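Local atomic coordinates of motility protein B (Helicobacter pylori, PDB entry 3CYP), a protein that probably forms, together with MotA, the stator of the flagellar motor and may fasten the torque-generating machinery to the cell wall. Residues 28-33 with 71-76. Sequence-based numbering, arbitrary orientation.
Sequences KIIQKL and KVLIQY
In Gln-31, CG lies anti to the carbonyl carbon (chi1 -64°) and the chain runs extended from there (chi2 177°), which carries the amide across to Tyr-76. Ile-30 likewise sets CG1 anti to its carbonyl carbon, and its chi2 of 168° brings CD1 up to Leu-73. Gln-31 NE2 donates a hydrogen bond to the backbone O of Tyr-76 at 2.9 Å. The bond is bent, with the donor tilted from the carbonyl plane and the acceptor out of the amide plane. NE2 also bonds to Ala-27 O, so two backbone carbonyls hold the amide nitrogen. Tyr-76 is the first residue after helix 58-75, so its bond to Gln-31 ties the end of that helix to segment 28-33. On the buried side, Ile-30 CD1 meets Leu-73 CD2 at 4.1 Å, and the two side chains cross at about a right angle. Val-78 touches both, and Leu-73 also packs on Ile-23 and on Leu-83 of strand 83-87. The Tyr-76 side chain rests on Glu-24 and Ala-27. The contact thus joins segment 28-33 to the C-terminal part of helix 58-75 in the OmpA-like domain of MotB, predicted to be periplasmic.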
ATOM      1  N   LYS B  28      -4.033   6.312  16.431  1.00 12.42           N
ATOM      2  CA  LYS B  28      -3.722   7.301  17.428  1.00 12.93           C
ATOM      3  C   LYS B  28      -2.265   7.228  17.825  1.00 12.27           C
ATOM      4  O   LYS B  28      -1.581   8.259  17.873  1.00 12.95           O
ATOM      5  CB  LYS B  28      -4.611   7.100  18.656  1.00 13.29           C
ATOM      6  CG  LYS B  28      -4.353   8.082  19.794  1.00 14.28           C
ATOM      7  CD  LYS B  28      -5.265   7.696  20.968  1.00 15.57           C
ATOM      8  CE  LYS B  28      -4.998   8.540  22.213  1.00 17.15           C
ATOM      9  NZ  LYS B  28      -5.702   7.948  23.412  1.00 18.38           N
ATOM     10  N   ILE B  29      -1.807   6.031  18.165  1.00 12.45           N
ATOM     11  CA  ILE B  29      -0.429   5.824  18.623  0.50 13.02           C
ATOM     12  C   ILE B  29       0.550   6.128  17.497  1.00 12.93           C
ATOM     13  O   ILE B  29       1.619   6.685  17.726  1.00 12.72           O
ATOM     14  CB  ILE B  29      -0.197   4.363  19.116  0.50 13.51           C
ATOM     15  CG1 ILE B  29      -0.833   4.125  20.500  0.50 14.36           C
ATOM     16  CG2 ILE B  29       1.270   4.002  19.170  0.50 14.60           C
ATOM     17  CD1 ILE B  29      -1.102   5.378  21.287  0.50 19.24           C
ATOM     18  N   ILE B  30       0.202   5.694  16.275  1.00 11.86           N
ATOM     19  CA  ILE B  30       1.117   5.917  15.155  1.00 12.48           C
ATOM     20  C   ILE B  30       1.425   7.391  14.985  1.00 13.02           C
ATOM     21  O   ILE B  30       2.571   7.766  14.756  1.00 13.20           O
ATOM     22  CB  ILE B  30       0.623   5.282  13.864  1.00 10.76           C
ATOM     23  CG1 ILE B  30       0.649   3.774  13.990  1.00 12.00           C
ATOM     24  CG2 ILE B  30       1.457   5.765  12.669  1.00 12.44           C
ATOM     25  CD1 ILE B  30      -0.075   3.001  12.885  1.00 11.09           C
ATOM     26  N   GLN B  31       0.421   8.249  15.120  1.00 13.40           N
ATOM     27  CA  GLN B  31       0.626   9.663  14.917  1.00 14.89           C
ATOM     28  C   GLN B  31       1.504  10.304  15.996  1.00 14.76           C
ATOM     29  O   GLN B  31       1.978  11.429  15.801  1.00 17.59           O
ATOM     30  CB  GLN B  31      -0.727  10.345  14.812  1.00 15.63           C
ATOM     31  CG  GLN B  31      -1.478   9.873  13.608  1.00 15.13           C
ATOM     32  CD  GLN B  31      -2.841  10.458  13.507  1.00 18.56           C
ATOM     33  OE1 GLN B  31      -2.985  11.640  13.169  1.00 20.55           O
ATOM     34  NE2 GLN B  31      -3.859   9.624  13.699  1.00 22.93           N
ATOM     35  N   LYS B  32       1.703   9.610  17.117  1.00 14.83           N
ATOM     36  CA  LYS B  32       2.566  10.093  18.208  1.00 15.64           C
ATOM     37  C   LYS B  32       4.037   9.724  17.997  1.00 15.84           C
ATOM     38  O   LYS B  32       4.916  10.267  18.679  1.00 16.95           O
ATOM     39  CB  LYS B  32       2.099   9.516  19.548  1.00 16.17           C
ATOM     40  CG  LYS B  32       0.718  10.005  19.981  1.00 17.61           C
ATOM     41  CD  LYS B  32       0.338   9.418  21.305  1.00 19.75           C
ATOM     42  CE  LYS B  32      -1.130   9.738  21.642  1.00 21.31           C
ATOM     43  NZ  LYS B  32      -1.264  11.107  22.125  1.00 26.08           N
ATOM     44  N   LEU B  33       4.285   8.787  17.096  1.00 15.09           N
ATOM     45  CA  LEU B  33       5.653   8.241  16.917  1.00 14.96           C
ATOM     46  C   LEU B  33       6.574   9.210  16.208  1.00 14.88           C
ATOM     47  O   LEU B  33       6.149  10.084  15.448  1.00 15.98           O
ATOM     48  CB  LEU B  33       5.617   6.940  16.077  1.00 14.92           C
ATOM     49  CG  LEU B  33       4.740   5.836  16.613  1.00 14.58           C
ATOM     50  CD1 LEU B  33       4.821   4.595  15.742  1.00 15.41           C
ATOM     51  CD2 LEU B  33       5.027   5.497  18.087  1.00 15.81           C
ATOM     52  N   LYS B  71      -5.885   1.283   4.684  1.00 12.60           N
ATOM     53  CA  LYS B  71      -6.776   2.365   4.269  1.00 14.85           C
ATOM     54  C   LYS B  71      -7.451   2.988   5.462  1.00 12.66           C
ATOM     55  O   LYS B  71      -7.551   4.217   5.558  1.00 13.42           O
ATOM     56  CB  LYS B  71      -7.872   1.861   3.331  1.00 15.48           C
ATOM     57  CG  LYS B  71      -7.383   1.508   1.973  1.00 19.40           C
ATOM     58  CD  LYS B  71      -8.498   1.696   0.952  1.00 20.01           C
ATOM     59  CE  LYS B  71      -9.543   0.657   1.064  1.00 22.95           C
ATOM     60  NZ  LYS B  71     -10.590   0.950  -0.009  1.00 23.55           N
ATOM     61  N   VAL B  72      -7.890   2.143   6.417  1.00 12.18           N
ATOM     62  CA  VAL B  72      -8.497   2.660   7.642  1.00 12.81           C
ATOM     63  C   VAL B  72      -7.552   3.487   8.475  1.00 11.87           C
ATOM     64  O   VAL B  72      -7.885   4.587   8.924  1.00 11.75           O
ATOM     65  CB  VAL B  72      -9.169   1.582   8.481  1.00 12.80           C
ATOM     66  CG1 VAL B  72      -9.744   2.217   9.763  1.00 14.28           C
ATOM     67  CG2 VAL B  72     -10.292   0.942   7.657  1.00 13.99           C
ATOM     68  N   LEU B  73      -6.305   3.023   8.616  1.00 11.44           N
ATOM     69  CA  LEU B  73      -5.325   3.837   9.319  1.00 11.48           C
ATOM     70  C   LEU B  73      -5.187   5.248   8.692  1.00 11.43           C
ATOM     71  O   LEU B  73      -5.015   6.275   9.371  1.00 12.47           O
ATOM     72  CB  LEU B  73      -3.923   3.186   9.353  1.00 12.05           C
ATOM     73  CG  LEU B  73      -3.859   1.926  10.230  1.00 11.55           C
ATOM     74  CD1 LEU B  73      -2.615   1.078   9.941  1.00 14.07           C
ATOM     75  CD2 LEU B  73      -3.980   2.303  11.706  1.00 13.34           C
ATOM     76  N   ILE B  74      -5.165   5.285   7.375  1.00 11.80           N
ATOM     77  CA  ILE B  74      -5.037   6.543   6.656  1.00 13.39           C
ATOM     78  C   ILE B  74      -6.283   7.419   6.837  1.00 13.27           C
ATOM     79  O   ILE B  74      -6.182   8.617   7.050  1.00 13.88           O
ATOM     80  CB  ILE B  74      -4.725   6.293   5.164  1.00 14.10           C
ATOM     81  CG1 ILE B  74      -3.316   5.713   5.049  1.00 14.75           C
ATOM     82  CG2 ILE B  74      -4.887   7.589   4.309  1.00 14.02           C
ATOM     83  CD1 ILE B  74      -3.008   5.051   3.664  1.00 14.79           C
ATOM     84  N   GLN B  75      -7.441   6.803   6.807  1.00 13.92           N
ATOM     85  CA  GLN B  75      -8.667   7.529   7.177  1.00 14.77           C
ATOM     86  C   GLN B  75      -8.598   8.206   8.541  1.00 15.16           C
ATOM     87  O   GLN B  75      -9.168   9.262   8.747  1.00 15.19           O
ATOM     88  CB  GLN B  75      -9.885   6.597   7.155  1.00 15.34           C
ATOM     89  CG  GLN B  75     -10.283   6.151   5.775  1.00 16.48           C
ATOM     90  CD  GLN B  75     -11.532   5.302   5.798  1.00 17.73           C
ATOM     91  OE1 GLN B  75     -11.497   4.150   6.206  1.00 16.67           O
ATOM     92  NE2 GLN B  75     -12.684   5.898   5.402  1.00 19.64           N
ATOM     93  N   TYR B  76      -7.967   7.533   9.503  1.00 13.92           N
ATOM     94  CA  TYR B  76      -7.807   8.060  10.851  1.00 14.89           C
ATOM     95  C   TYR B  76      -6.601   9.019  11.000  1.00 15.00           C
ATOM     96  O   TYR B  76      -6.284   9.457  12.128  1.00 16.17           O
ATOM     97  CB  TYR B  76      -7.711   6.907  11.818  1.00 15.65           C
ATOM     98  CG  TYR B  76      -9.026   6.182  12.159  1.00 15.81           C
ATOM     99  CD1 TYR B  76      -9.154   4.804  12.024  1.00 16.17           C
ATOM    100  CD2 TYR B  76     -10.100   6.891  12.668  1.00 18.65           C
ATOM    101  CE1 TYR B  76     -10.358   4.130  12.403  1.00 17.57           C
ATOM    102  CE2 TYR B  76     -11.263   6.249  13.050  1.00 18.61           C
ATOM    103  CZ  TYR B  76     -11.389   4.881  12.925  1.00 18.67           C
ATOM    104  OH  TYR B  76     -12.581   4.283  13.326  1.00 20.60           O
TER